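Local coordinates for protein esterase LipW (Mycobacterium marinum, PDB 3QH4) that probably hydrolyses ester bonds as a mycobacterial esterase of the alpha/beta hydrolase fold, with strict substrate selectivity, at residues L18-A23 with L293-W297; T211-D215 with A286-F290. All blocks are in the same frame, centred on the assembly; numbering follows the deposited sequence.

Two contacts in this chain illustrate how segments distant in sequence meet beside the probable active site. The N-terminal segment 18-23, running out of helix 17-20, is met some 270 residues later by 293-297, the link between helices 290-293 and 298-315; interaction 1 therefore closes a loop that takes in the whole central sheet. Interaction 2 lies within that span, joining 211-215, the loop ahead of helix 216-227, to 286-290, which follows the edge strand 278-283. The two contacts touch: Leu19 and Leu293 pack on Cys287, and Ala23 on Pro212. Together they draw the N-terminal segment, the loop before helix 216-227 and the histidine-bearing turn into one neighbourhood.

Interaction 1. Residues L18-A23 with L293-W297; sequences LLRAVA and LLPEW
Leu19, wedged among Leu293, Leu294 and Trp297, has the most surface buried by this contact, with Leu293 and Leu294 close behind. Its CG stands anti to the backbone N (chi1 -177°), and its two methyls then serve different partners. CD1 lies 4.0 Å from Leu293 CB, the two side chains crossing at about a right angle, while CD2 comes 3.9 Å from CZ3 of the Trp297 indole. The CB of the same leucine sits over one face of that ring, displaced toward its rim, whereas Leu18 reaches the pyrrole part obliquely, its CD1 3.7 Å from Trp297 CD1. Leu294 faces the backbone as much as any side chain: its CD1 packs 3.4 Å from Leu18 O and also lies beside Leu18 CB. Val22 offers one methyl to two leucines, with CG2 3.9 Å from Leu294 CG and equally near Leu293 CB. No hydrogen bond crosses between the segments, so apolar packing carries the join. Each side is shaped by its own backbone bonds instead. Leu19 O accepts from both Val22 N and Ala23 N; the shared acceptor keeps the chain coiled through Ala23, so that Val22 faces 293-297 as Leu19 does. In 293-297, a type I turn from Leu294 to Trp297, closed by Trp297 N on Leu294 O at 3.1 Å, returns the indole toward helix 17-20; Leu294 O also accepts from Ser300 OG. Leu19 and Leu293 both continue onto Cys287, and Leu19 and Trp297 onto Phe290. The contact thus involves the turn linking helix 290-293 to the C-terminal helix 298-315 of the alpha/beta hydrolase fold, covered by the N-terminal segment with helix 17-20.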
ATOM      1  N   LEU A  18     -12.958  13.421  15.242  1.00  9.13           N
ATOM      2  CA  LEU A  18     -11.503  13.515  15.454  1.00  9.49           C
ATOM      3  C   LEU A  18     -10.793  13.539  14.112  1.00 10.17           C
ATOM      4  O   LEU A  18      -9.803  14.259  13.905  1.00 10.34           O
ATOM      5  CB  LEU A  18     -10.979  12.339  16.302  1.00  9.92           C
ATOM      6  CG  LEU A  18     -11.435  12.240  17.756  1.00 12.09           C
ATOM      7  CD1 LEU A  18     -11.029  10.878  18.391  1.00 13.23           C
ATOM      8  CD2 LEU A  18     -10.841  13.394  18.563  1.00 14.58           C
ATOM      9  N   LEU A  19     -11.303  12.746  13.183  1.00  9.27           N
ATOM     10  CA  LEU A  19     -10.722  12.703  11.866  1.00  9.38           C
ATOM     11  C   LEU A  19     -11.117  13.907  11.034  1.00  9.91           C
ATOM     12  O   LEU A  19     -10.282  14.467  10.322  1.00  9.12           O
ATOM     13  CB  LEU A  19     -11.088  11.381  11.166  1.00  8.53           C
ATOM     14  CG  LEU A  19     -10.487  11.154   9.793  1.00  7.27           C
ATOM     15  CD1 LEU A  19      -8.969  11.061   9.850  1.00  8.00           C
ATOM     16  CD2 LEU A  19     -11.135   9.850   9.216  1.00  5.08           C
ATOM     17  N   ARG A  20     -12.367  14.349  11.176  1.00 10.57           N
ATOM     18  CA  ARG A  20     -12.860  15.559  10.531  1.00 11.49           C
ATOM     19  C   ARG A  20     -11.969  16.768  10.801  1.00 12.53           C
ATOM     20  O   ARG A  20     -11.831  17.626   9.936  1.00 13.02           O
ATOM     21  CB  ARG A  20     -14.272  15.872  11.017  1.00 12.68           C
ATOM     22  CG  ARG A  20     -15.057  16.815  10.100  1.00 13.15           C
ATOM     23  CD  ARG A  20     -16.387  17.192  10.768  1.00 16.19           C
ATOM     24  NE  ARG A  20     -17.127  15.992  11.098  1.00 14.96           N
ATOM     25  CZ  ARG A  20     -17.949  15.853  12.139  1.00 18.37           C
ATOM     26  NH1 ARG A  20     -18.162  16.878  12.969  1.00 17.90           N
ATOM     27  NH2 ARG A  20     -18.581  14.690  12.340  1.00 15.06           N
ATOM     28  N   ALA A  21     -11.391  16.844  12.002  1.00 11.59           N
ATOM     29  CA  ALA A  21     -10.563  17.978  12.370  1.00 12.34           C
ATOM     30  C   ALA A  21      -9.285  18.100  11.548  1.00 12.46           C
ATOM     31  O   ALA A  21      -8.746  19.202  11.413  1.00 12.87           O
ATOM     32  CB  ALA A  21     -10.220  17.919  13.883  1.00 13.20           C
ATOM     33  N   VAL A  22      -8.804  16.982  10.998  1.00 11.65           N
ATOM     34  CA  VAL A  22      -7.553  16.964  10.205  1.00 11.89           C
ATOM     35  C   VAL A  22      -7.755  16.711   8.710  1.00 12.12           C
ATOM     36  O   VAL A  22      -6.852  16.986   7.898  1.00 13.31           O
ATOM     37  CB  VAL A  22      -6.471  15.956  10.762  1.00 11.80           C
ATOM     38  CG1 VAL A  22      -5.962  16.393  12.148  1.00 14.91           C
ATOM     39  CG2 VAL A  22      -6.978  14.497  10.797  1.00 11.65           C
ATOM     40  N   ALA A  23      -8.927  16.204   8.347  1.00 10.85           N
ATOM     41  CA  ALA A  23      -9.221  15.906   6.938  1.00 10.50           C
ATOM     42  C   ALA A  23      -9.930  17.099   6.308  1.00 10.38           C
ATOM     43  O   ALA A  23     -11.114  17.025   5.970  1.00 10.93           O
ATOM     44  CB  ALA A  23     -10.055  14.634   6.838  1.00 10.07           C
ATOM     45  N   LEU A 293      -3.386  10.078   8.596  1.00  8.03           N
ATOM     46  CA  LEU A 293      -3.864  11.349   9.141  1.00  9.65           C
ATOM     47  C   LEU A 293      -3.879  11.366  10.666  1.00  9.39           C
ATOM     48  O   LEU A 293      -3.549  12.394  11.272  1.00 10.07           O
ATOM     49  CB  LEU A 293      -5.266  11.711   8.605  1.00  9.09           C
ATOM     50  CG  LEU A 293      -5.347  12.045   7.098  1.00 11.52           C
ATOM     51  CD1 LEU A 293      -6.768  11.842   6.555  1.00 15.01           C
ATOM     52  CD2 LEU A 293      -4.867  13.483   6.804  1.00 15.08           C
ATOM     53  N   LEU A 294      -4.247  10.233  11.265  1.00  8.64           N
ATOM     54  CA  LEU A 294      -4.423  10.156  12.721  1.00  9.38           C
ATOM     55  C   LEU A 294      -3.939   8.813  13.236  1.00  8.85           C
ATOM     56  O   LEU A 294      -4.745   7.979  13.607  1.00  7.51           O
ATOM     57  CB  LEU A 294      -5.905  10.308  13.085  1.00  9.77           C
ATOM     58  CG  LEU A 294      -6.544  11.644  13.382  1.00 15.49           C
ATOM     59  CD1 LEU A 294      -7.918  11.458  14.044  1.00 14.67           C
ATOM     60  CD2 LEU A 294      -5.631  12.532  14.266  1.00 14.99           C
ATOM     61  N   PRO A 295      -2.613   8.592  13.273  1.00  8.26           N
ATOM     62  CA  PRO A 295      -2.186   7.217  13.599  1.00  8.56           C
ATOM     63  C   PRO A 295      -2.470   6.800  15.046  1.00  8.51           C
ATOM     64  O   PRO A 295      -2.503   5.598  15.339  1.00  9.72           O
ATOM     65  CB  PRO A 295      -0.680   7.217  13.321  1.00  8.84           C
ATOM     66  CG  PRO A 295      -0.290   8.622  13.128  1.00 11.50           C
ATOM     67  CD  PRO A 295      -1.512   9.448  12.813  1.00  9.05           C
ATOM     68  N   GLU A 296      -2.728   7.765  15.936  1.00  7.97           N
ATOM     69  CA  GLU A 296      -3.037   7.398  17.332  1.00  8.85           C
ATOM     70  C   GLU A 296      -4.536   7.166  17.598  1.00  8.25           C
ATOM     71  O   GLU A 296      -4.933   6.761  18.683  1.00  8.84           O
ATOM     72  CB  GLU A 296      -2.512   8.464  18.314  1.00  9.41           C
ATOM     73  CG  GLU A 296      -1.216   9.116  17.944  1.00 12.38           C
ATOM     74  CD  GLU A 296      -0.059   8.164  17.771  1.00 18.54           C
ATOM     75  OE1 GLU A 296      -0.093   7.045  18.323  1.00 19.74           O
ATOM     76  OE2 GLU A 296       0.897   8.567  17.070  1.00 21.61           O
ATOM     77  N   TRP A 297      -5.369   7.453  16.612  1.00  7.55           N
ATOM     78  CA  TRP A 297      -6.787   7.323  16.779  1.00  7.07           C
ATOM     79  C   TRP A 297      -7.133   5.860  17.033  1.00  7.00           C
ATOM     80  O   TRP A 297      -6.516   4.975  16.477  1.00  5.85           O
ATOM     81  CB  TRP A 297      -7.442   7.824  15.488  1.00  6.95           C
ATOM     82  CG  TRP A 297      -8.951   7.763  15.390  1.00  5.86           C
ATOM     83  CD1 TRP A 297      -9.865   7.965  16.394  1.00  6.32           C
ATOM     84  CD2 TRP A 297      -9.695   7.608  14.188  1.00  5.98           C
ATOM     85  NE1 TRP A 297     -11.139   7.849  15.888  1.00  6.56           N
ATOM     86  CE2 TRP A 297     -11.062   7.646  14.536  1.00  6.15           C
ATOM     87  CE3 TRP A 297      -9.336   7.362  12.841  1.00  7.26           C
ATOM     88  CZ2 TRP A 297     -12.084   7.476  13.596  1.00  7.99           C
ATOM     89  CZ3 TRP A 297     -10.340   7.199  11.908  1.00  6.34           C
ATOM     90  CH2 TRP A 297     -11.718   7.252  12.297  1.00  5.21           C
TER

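Interaction 2. Residues T211-D215 with A286-F290; sequences TPAFD and ACHGF
Phe214 CB meets the imidazole of His288 at CD2, 3.9 Å away, and the two rings diverge from there. The planes stand at 48° with centroids 5.9 Å apart, an oblique pairing. The backbone brings His288 CB to 4.0 Å from Phe214 CB, and chi1 (-160°) turns the imidazole so that CG and CD2 also lie beside that carbon, while the phenyl ring leads off to meet Phe29 edge-to-face. Beyond Phe214, the imidazole has other company: Phe260 packs edge-to-face with it, ND1 is hydrogen-bonded to Asp258 OD2, and NE2 to Ser166 OG. This is consistent with a Ser-His-Asp catalytic triad, the serine apparently on a GxSxG nucleophile elbow, so the 286-290 segment is probably the histidine loop that follows the last strand of an alpha/beta hydrolase. The main chain of His288 is also engaged, at its N and its O. Ala213 points its methyl at the carbonyl, CB lying 3.4 Å from His288 O, and the same methyl looks toward Cys287 SG at 4.4 Å. Between the segments sits a water that accepts from His288 N at 2.9 Å and donates to Phe214 O at 3.1 Å, bridging the two backbones where no direct hydrogen bond joins them. Phe214 O is gripped a second time: Thr211 OG1 donates to it over 2.8 Å, with a C=O...donor angle of 141° and tilted somewhat from the carbonyl plane, which closes the 211-214 bend on itself. After the histidine, Gly289 takes a positive phi within a type II turn from Cys287 to Phe290, leading directly into helix 290-293, and its N donates to Gln194 OE1.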
ATOM      1  N   THR A 211     -14.253  13.978  -1.653  1.00  5.83           N
ATOM      2  CA  THR A 211     -13.877  13.774  -0.262  1.00  5.75           C
ATOM      3  C   THR A 211     -12.483  14.353   0.040  1.00  5.93           C
ATOM      4  O   THR A 211     -11.631  14.498  -0.866  1.00  5.92           O
ATOM      5  CB  THR A 211     -13.870  12.248   0.048  1.00  4.65           C
ATOM      6  OG1 THR A 211     -13.270  11.527  -1.043  1.00  5.81           O
ATOM      7  CG2 THR A 211     -15.294  11.759   0.249  1.00  6.07           C
ATOM      8  N   PRO A 212     -12.214  14.646   1.328  1.00  7.44           N
ATOM      9  CA  PRO A 212     -10.862  15.064   1.691  1.00  7.38           C
ATOM     10  C   PRO A 212      -9.829  13.936   1.506  1.00  7.50           C
ATOM     11  O   PRO A 212     -10.204  12.767   1.421  1.00  7.07           O
ATOM     12  CB  PRO A 212     -10.990  15.409   3.173  1.00  8.55           C
ATOM     13  CG  PRO A 212     -12.104  14.510   3.683  1.00  7.39           C
ATOM     14  CD  PRO A 212     -13.050  14.313   2.501  1.00  7.35           C
ATOM     15  N   ALA A 213      -8.557  14.329   1.423  1.00  7.53           N
ATOM     16  CA  ALA A 213      -7.373  13.431   1.404  1.00  7.41           C
ATOM     17  C   ALA A 213      -7.153  12.717   0.073  1.00  7.77           C
ATOM     18  O   ALA A 213      -6.077  12.830  -0.521  1.00  8.36           O
ATOM     19  CB  ALA A 213      -7.369  12.452   2.604  1.00  8.16           C
ATOM     20  N   PHE A 214      -8.175  12.010  -0.400  1.00  6.94           N
ATOM     21  CA  PHE A 214      -8.177  11.485  -1.762  1.00  6.89           C
ATOM     22  C   PHE A 214      -9.617  11.355  -2.197  1.00  5.89           C
ATOM     23  O   PHE A 214     -10.520  11.149  -1.375  1.00  6.43           O
ATOM     24  CB  PHE A 214      -7.474  10.121  -1.879  1.00  6.64           C
ATOM     25  CG  PHE A 214      -6.708   9.966  -3.184  1.00  7.44           C
ATOM     26  CD1 PHE A 214      -5.435  10.535  -3.324  1.00  8.23           C
ATOM     27  CD2 PHE A 214      -7.275   9.282  -4.257  1.00  5.79           C
ATOM     28  CE1 PHE A 214      -4.721  10.409  -4.548  1.00  8.28           C
ATOM     29  CE2 PHE A 214      -6.589   9.133  -5.476  1.00  7.82           C
ATOM     30  CZ  PHE A 214      -5.327   9.705  -5.633  1.00  7.32           C
ATOM     31  N   ASP A 215      -9.841  11.463  -3.503  1.00  5.77           N
ATOM     32  CA  ASP A 215     -11.202  11.471  -4.006  1.00  5.95           C
ATOM     33  C   ASP A 215     -11.253  10.880  -5.391  1.00  5.55           C
ATOM     34  O   ASP A 215     -10.210  10.465  -5.948  1.00  4.85           O
ATOM     35  CB  ASP A 215     -11.829  12.897  -3.910  1.00  5.64           C
ATOM     36  CG  ASP A 215     -11.120  13.928  -4.783  1.00  8.26           C
ATOM     37  OD1 ASP A 215     -10.762  13.576  -5.928  1.00  8.15           O
ATOM     38  OD2 ASP A 215     -10.966  15.118  -4.367  1.00  7.79           O
ATOM     39  N   ALA A 286     -14.493   6.857   8.307  1.00  4.95           N
ATOM     40  CA  ALA A 286     -13.094   7.016   7.968  1.00  5.21           C
ATOM     41  C   ALA A 286     -12.907   7.229   6.455  1.00  6.25           C
ATOM     42  O   ALA A 286     -13.484   6.512   5.647  1.00  6.22           O
ATOM     43  CB  ALA A 286     -12.285   5.762   8.434  1.00  4.86           C
ATOM     44  N   CYS A 287     -12.070   8.204   6.104  1.00  6.33           N
ATOM     45  CA  CYS A 287     -11.714   8.526   4.707  1.00  5.73           C
ATOM     46  C   CYS A 287     -10.431   7.849   4.305  1.00  5.25           C
ATOM     47  O   CYS A 287      -9.729   7.273   5.152  1.00  5.17           O
ATOM     48  CB  CYS A 287     -11.573  10.061   4.558  1.00  6.25           C
ATOM     49  SG  CYS A 287     -10.204  10.769   5.531  1.00  7.67           S
ATOM     50  N   HIS A 288     -10.102   7.872   3.009  1.00  4.95           N
ATOM     51  CA  HIS A 288      -8.805   7.340   2.589  1.00  4.89           C
ATOM     52  C   HIS A 288      -7.664   7.991   3.367  1.00  5.32           C
ATOM     53  O   HIS A 288      -7.640   9.213   3.557  1.00  5.98           O
ATOM     54  CB  HIS A 288      -8.593   7.631   1.106  1.00  6.39           C
ATOM     55  CG  HIS A 288      -7.565   6.751   0.476  1.00  6.37           C
ATOM     56  ND1 HIS A 288      -7.819   5.436   0.169  1.00  7.56           N
ATOM     57  CD2 HIS A 288      -6.296   7.000   0.066  1.00 10.22           C
ATOM     58  CE1 HIS A 288      -6.752   4.900  -0.406  1.00  9.09           C
ATOM     59  NE2 HIS A 288      -5.819   5.836  -0.497  1.00  9.72           N
ATOM     60  N   GLY A 289      -6.733   7.174   3.820  1.00  4.97           N
ATOM     61  CA  GLY A 289      -5.528   7.663   4.467  1.00  5.08           C
ATOM     62  C   GLY A 289      -5.757   7.920   5.946  1.00  5.68           C
ATOM     63  O   GLY A 289      -4.916   8.565   6.571  1.00  5.93           O
ATOM     64  N   PHE A 290      -6.869   7.411   6.514  1.00  5.21           N
ATOM     65  CA  PHE A 290      -7.207   7.700   7.932  1.00  5.57           C
ATOM     66  C   PHE A 290      -6.085   7.368   8.915  1.00  6.22           C
ATOM     67  O   PHE A 290      -5.841   8.133   9.851  1.00  7.26           O
ATOM     68  CB  PHE A 290      -8.535   7.047   8.367  1.00  4.98           C
ATOM     69  CG  PHE A 290      -8.514   5.520   8.401  1.00  4.74           C
ATOM     70  CD1 PHE A 290      -8.888   4.796   7.258  1.00  4.82           C
ATOM     71  CD2 PHE A 290      -8.155   4.826   9.579  1.00  3.13           C
ATOM     72  CE1 PHE A 290      -8.920   3.401   7.279  1.00  4.83           C
ATOM     73  CE2 PHE A 290      -8.168   3.444   9.614  1.00  3.03           C
ATOM     74  CZ  PHE A 290      -8.543   2.722   8.455  1.00  4.85           C
TER
HETATM   75  O   HOH W   1     -11.463   9.491   1.078  1.00  4.67           O